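OxsB protein (Bacillus megaterium, PDB 5UL3) catalyses the oxidative ring contraction of dAMP to an oxetane aldehyde in oxetanocin A biosynthesis, using cobalamin, a [4Fe-4S] cluster and S-adenosylmethionine. Local coordinates at residues A596-W600 against M690-Q694. Numbering follows the deposited sequence.
Sequences ACQMW and MTNWQ
Ala-596 to Trp-600 and Met-690 to Gln-694 are helical turns running in roughly the same direction within the C-terminal helix bundle, away from the cofactors; their short axes approach to 11.8 Å with a crossing angle of -31°. At this spacing the contact is made by long side chains, chiefly Met-690 and Trp-600. Met-690 sends its chain across the gap because chi1 (-174°) turns CG away from the backbone N, and it bends only at chi3, which brings CE within 4.0 Å of Ala-596 CB. Beside the small alanine, Met-690 SD comes as close as 3.3 Å to Ala-596 O, the oxygen that also accepts the Trp-600 N hydrogen bond. Trp-600 reaches back the other way, its six-membered ring leading. The sulfur of Met-690 makes an oblique Met-aromatic contact with that ring, while CG packs 3.8 Å from Trp-600 CE3. At the far rim, Gln-694 CA lies near the ring plane, 3.8 Å from Trp-600 CZ3. The six-membered ring of Trp-600 and the five-membered ring of Trp-693 are inclined at 51°. Each broad apolar indole is buried with its NE1 hydrogen-bonded to helix 620-648, Trp-600 to Ser-637 OG and Trp-693 to Ile-636 O. Trp-600 CH2 comes 3.8 Å from Trp-693 CD1, at the edge of the Trp-693 ring.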
# COMPACT_ATOMS: atom_id res chain seq x y z
N ALA A 596 -16.40 -23.82 -2.11
CA ALA A 596 -15.91 -24.79 -1.13
C ALA A 596 -14.59 -24.34 -0.52
O ALA A 596 -14.36 -24.51 0.68
CB ALA A 596 -15.74 -26.17 -1.77
N CYS A 597 -13.69 -23.79 -1.35
CA CYS A 597 -12.41 -23.32 -0.82
C CYS A 597 -12.61 -22.15 0.14
O CYS A 597 -11.91 -22.06 1.15
CB CYS A 597 -11.49 -22.94 -1.97
SG CYS A 597 -10.83 -24.38 -2.85
N GLN A 598 -13.55 -21.25 -0.15
CA GLN A 598 -13.87 -20.22 0.84
C GLN A 598 -14.40 -20.84 2.13
O GLN A 598 -14.04 -20.40 3.23
CB GLN A 598 -14.88 -19.22 0.29
CG GLN A 598 -15.18 -18.12 1.30
CD GLN A 598 -13.96 -17.24 1.53
OE1 GLN A 598 -13.41 -16.67 0.59
NE2 GLN A 598 -13.53 -17.13 2.78
N MET A 599 -15.25 -21.86 2.03
CA MET A 599 -15.74 -22.50 3.24
C MET A 599 -14.61 -23.20 4.00
O MET A 599 -14.59 -23.20 5.23
CB MET A 599 -16.86 -23.49 2.90
CG MET A 599 -18.08 -22.81 2.29
SD MET A 599 -19.36 -24.00 1.78
CE MET A 599 -20.37 -24.02 3.23
N TRP A 600 -13.66 -23.78 3.27
CA TRP A 600 -12.49 -24.35 3.91
C TRP A 600 -11.75 -23.28 4.70
O TRP A 600 -11.43 -23.48 5.88
CB TRP A 600 -11.57 -24.96 2.85
CG TRP A 600 -10.27 -25.49 3.37
CD1 TRP A 600 -9.06 -24.84 3.42
CD2 TRP A 600 -10.04 -26.81 3.89
NE1 TRP A 600 -8.09 -25.68 3.94
CE2 TRP A 600 -8.67 -26.89 4.24
CE3 TRP A 600 -10.85 -27.93 4.09
CZ2 TRP A 600 -8.10 -28.04 4.78
CZ3 TRP A 600 -10.28 -29.08 4.62
CH2 TRP A 600 -8.92 -29.12 4.95
N MET A 690 -14.84 -32.72 0.56
CA MET A 690 -14.07 -31.85 1.45
C MET A 690 -14.16 -32.31 2.89
O MET A 690 -13.17 -32.25 3.63
CB MET A 690 -14.56 -30.41 1.31
CG MET A 690 -13.72 -29.40 2.10
SD MET A 690 -13.97 -27.70 1.55
CE MET A 690 -15.67 -27.39 2.01
N THR A 691 -15.34 -32.79 3.33
CA THR A 691 -15.44 -33.39 4.66
C THR A 691 -14.41 -34.50 4.83
O THR A 691 -13.81 -34.65 5.90
CB THR A 691 -16.85 -33.94 4.89
OG1 THR A 691 -17.79 -32.86 4.96
CG2 THR A 691 -16.91 -34.72 6.19
N ASN A 692 -14.18 -35.27 3.77
CA ASN A 692 -13.21 -36.36 3.83
C ASN A 692 -11.80 -35.81 3.97
O ASN A 692 -11.01 -36.30 4.78
CB ASN A 692 -13.33 -37.23 2.58
CG ASN A 692 -12.98 -38.68 2.85
OD1 ASN A 692 -12.14 -39.26 2.16
ND2 ASN A 692 -13.60 -39.25 3.87
N TRP A 693 -11.46 -34.80 3.17
CA TRP A 693 -10.14 -34.20 3.25
C TRP A 693 -9.92 -33.53 4.61
O TRP A 693 -8.79 -33.50 5.11
CB TRP A 693 -9.96 -33.19 2.13
CG TRP A 693 -8.54 -32.82 1.92
CD1 TRP A 693 -7.93 -31.65 2.31
CD2 TRP A 693 -7.54 -33.62 1.29
NE1 TRP A 693 -6.60 -31.68 1.93
CE2 TRP A 693 -6.34 -32.87 1.31
CE3 TRP A 693 -7.54 -34.89 0.71
CZ2 TRP A 693 -5.16 -33.36 0.77
CZ3 TRP A 693 -6.37 -35.37 0.18
CH2 TRP A 693 -5.19 -34.61 0.21
N GLN A 694 -10.98 -33.00 5.21
CA GLN A 694 -10.87 -32.34 6.50
C GLN A 694 -10.34 -33.27 7.58
O GLN A 694 -9.78 -32.80 8.58
CB GLN A 694 -12.23 -31.76 6.90
CG GLN A 694 -12.22 -31.01 8.23
CD GLN A 694 -13.56 -30.40 8.57
OE1 GLN A 694 -14.56 -31.11 8.69
NE2 GLN A 694 -13.60 -29.08 8.74